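Local atomic coordinates of Na-K-Cl cotransporter (Methanosarcina acetivorans, PDB entry 3G40), a protein that probably carries chloride together with monoatomic cations across the membrane as an SLC12A-family symporter, of which this chain is the C-terminal cytoplasmic domain. Residues Ser246-Leu252 / Ser270-Leu276. Residue numbers count along the deposited sequence, not the author numbering.
Sequences SLHIFSL and SSCIFAL
Strands 247-251 and 271-276, joined through helix 258-268 as a beta-alpha-beta unit, illustrate how parallel neighbours in the mixed beta-sheet of an alpha/beta fold share polar groups. Both are extended, axes 4.5 Å apart at 26°, L247 registering with S271 through to L252 with L276. H248, F250 and L252 bond across: H248 N to S271 O (3.0 Å), I273 N to H248 O, F250 N to I273 O and A275 N to F250 O (2.9 Å each), L252 N to A275 O (2.8 Å). L247 and I249 turn their backbone bonds to strand 157-161, C272 to S145 of strand 140-145. Toward helix 258-268, m rotamers leave the F250 and F274 rings near-parallel but slid, centroids 5.3 Å apart. On the other face, I249 CG1 packs on I273 CG2 (3.6 Å). Water joins H248 NE2 (2.8 Å) to S270 OG (2.9 Å), itself hydrogen-bonded to A245 O; H248 ND1 bonds W161 NE1, and S271 OG bonds G151 O and H147 N. Packing is mainly apolar, yet H248 and S271 are satisfied.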
loop_
_atom_site.group_PDB
_atom_site.type_symbol
_atom_site.label_atom_id
_atom_site.label_comp_id
_atom_site.label_asym_id
_atom_site.label_seq_id
_atom_site.Cartn_x
_atom_site.Cartn_y
_atom_site.Cartn_z
ATOM N N SER A 246 -8.073 -3.398 -9.621
ATOM C CA SER A 246 -7.120 -2.854 -8.636
ATOM C C SER A 246 -6.692 -1.466 -9.063
ATOM O O SER A 246 -6.482 -0.557 -8.239
ATOM C CB SER A 246 -5.877 -3.748 -8.552
ATOM O OG SER A 246 -6.230 -5.112 -8.303
ATOM N N LEU A 247 -6.549 -1.303 -10.366
ATOM C CA LEU A 247 -6.103 -0.040 -10.927
ATOM C C LEU A 247 -6.772 0.187 -12.265
ATOM O O LEU A 247 -6.725 -0.681 -13.149
ATOM C CB LEU A 247 -4.589 -0.048 -11.140
ATOM C CG LEU A 247 -4.005 1.216 -11.807
ATOM C CD1 LEU A 247 -4.037 2.431 -10.870
ATOM C CD2 LEU A 247 -2.572 0.976 -12.296
ATOM N N HIS A 248 -7.379 1.359 -12.404
ATOM C CA HIS A 248 -7.923 1.812 -13.680
ATOM C C HIS A 248 -6.934 2.785 -14.322
ATOM O O HIS A 248 -6.531 3.768 -13.693
ATOM C CB HIS A 248 -9.235 2.545 -13.442
ATOM C CG HIS A 248 -10.301 1.687 -12.842
ATOM N ND1 HIS A 248 -11.208 0.988 -13.610
ATOM C CD2 HIS A 248 -10.608 1.411 -11.552
ATOM C CE1 HIS A 248 -12.028 0.321 -12.818
ATOM N NE2 HIS A 248 -11.689 0.562 -11.564
ATOM N N ILE A 249 -6.540 2.499 -15.560
ATOM C CA ILE A 249 -5.692 3.400 -16.344
ATOM C C ILE A 249 -6.543 4.124 -17.377
ATOM O O ILE A 249 -7.261 3.485 -18.162
ATOM C CB ILE A 249 -4.564 2.614 -17.057
ATOM C CG1 ILE A 249 -3.729 1.842 -16.018
ATOM C CG2 ILE A 249 -3.693 3.555 -17.913
ATOM C CD1 ILE A 249 -2.798 0.826 -16.616
ATOM N N PHE A 250 -6.500 5.454 -17.345
ATOM C CA PHE A 250 -7.202 6.292 -18.314
ATOM C C PHE A 250 -6.189 7.126 -19.082
ATOM O O PHE A 250 -5.048 7.284 -18.648
ATOM C CB PHE A 250 -8.160 7.251 -17.598
ATOM C CG PHE A 250 -9.281 6.565 -16.863
ATOM C CD1 PHE A 250 -9.136 6.200 -15.531
ATOM C CD2 PHE A 250 -10.485 6.305 -17.498
ATOM C CE1 PHE A 250 -10.174 5.568 -14.850
ATOM C CE2 PHE A 250 -11.531 5.668 -16.819
ATOM C CZ PHE A 250 -11.366 5.299 -15.500
ATOM N N SER A 251 -6.602 7.675 -20.218
ATOM C CA SER A 251 -5.823 8.739 -20.839
ATOM C C SER A 251 -6.129 10.047 -20.117
ATOM O O SER A 251 -7.241 10.238 -19.620
ATOM C CB SER A 251 -6.146 8.839 -22.328
ATOM O OG SER A 251 -5.633 7.700 -22.990
ATOM N N LEU A 252 -5.126 10.919 -20.020
ATOM C CA LEU A 252 -5.267 12.242 -19.417
ATOM C C LEU A 252 -5.387 13.297 -20.520
ATOM O O LEU A 252 -4.506 13.409 -21.382
ATOM C CB LEU A 252 -4.044 12.552 -18.517
ATOM C CG LEU A 252 -3.933 13.925 -17.852
ATOM C CD1 LEU A 252 -5.133 14.182 -16.963
ATOM C CD2 LEU A 252 -2.632 14.002 -17.030
ATOM N N SER A 270 -11.464 2.334 -6.171
ATOM C CA SER A 270 -10.097 1.853 -6.292
ATOM C C SER A 270 -9.226 2.885 -7.014
ATOM O O SER A 270 -9.734 3.879 -7.532
ATOM C CB SER A 270 -10.080 0.524 -7.036
ATOM O OG SER A 270 -10.538 0.721 -8.346
ATOM N N SER A 271 -7.924 2.636 -7.086
ATOM C CA SER A 271 -7.008 3.637 -7.625
ATOM C C SER A 271 -7.089 3.837 -9.140
ATOM O O SER A 271 -7.404 2.928 -9.898
ATOM C CB SER A 271 -5.564 3.340 -7.211
ATOM O OG SER A 271 -5.421 3.386 -5.804
ATOM N N CYS A 272 -6.796 5.058 -9.555
ATOM C CA CYS A 272 -6.809 5.443 -10.954
ATOM C C CYS A 272 -5.506 6.135 -11.310
ATOM O O CYS A 272 -4.944 6.874 -10.502
ATOM C CB CYS A 272 -7.977 6.393 -11.219
ATOM S SG CYS A 272 -9.606 5.616 -11.052
ATOM N N ILE A 273 -5.018 5.893 -12.519
ATOM C CA ILE A 273 -3.882 6.645 -13.019
ATOM C C ILE A 273 -4.237 7.183 -14.401
ATOM O O ILE A 273 -4.928 6.512 -15.177
ATOM C CB ILE A 273 -2.566 5.807 -12.997
ATOM C CG1 ILE A 273 -1.332 6.699 -13.216
ATOM C CG2 ILE A 273 -2.628 4.658 -13.991
ATOM C CD1 ILE A 273 -0.009 6.028 -12.814
ATOM N N PHE A 274 -3.824 8.419 -14.674
ATOM C CA PHE A 274 -4.194 9.123 -15.898
ATOM C C PHE A 274 -2.940 9.484 -16.669
ATOM O O PHE A 274 -2.028 10.118 -16.132
ATOM C CB PHE A 274 -5.008 10.378 -15.567
ATOM C CG PHE A 274 -6.222 10.093 -14.736
ATOM C CD1 PHE A 274 -6.113 9.944 -13.364
ATOM C CD2 PHE A 274 -7.474 9.936 -15.336
ATOM C CE1 PHE A 274 -7.233 9.654 -12.592
ATOM C CE2 PHE A 274 -8.597 9.653 -14.576
ATOM C CZ PHE A 274 -8.482 9.510 -13.206
ATOM N N ALA A 275 -2.888 9.053 -17.923
ATOM C CA ALA A 275 -1.678 9.161 -18.715
ATOM C C ALA A 275 -1.828 10.069 -19.937
ATOM O O ALA A 275 -2.661 9.817 -20.816
ATOM C CB ALA A 275 -1.210 7.776 -19.131
ATOM N N LEU A 276 -1.008 11.123 -19.988
ATOM C CA LEU A 276 -0.972 12.033 -21.131
ATOM C C LEU A 276 0.305 11.777 -21.912
ATOM O O LEU A 276 1.398 11.793 -21.344
ATOM C CB LEU A 276 -1.027 13.491 -20.664
ATOM C CG LEU A 276 -0.761 14.602 -21.682
ATOM C CD1 LEU A 276 -1.822 14.645 -22.776
ATOM C CD2 LEU A 276 -0.686 15.939 -20.960
HETATM O O HOH W 1 -7.310 -0.431 -5.656
HETATM O O HOH W 2 -12.837 -0.702 -9.368
#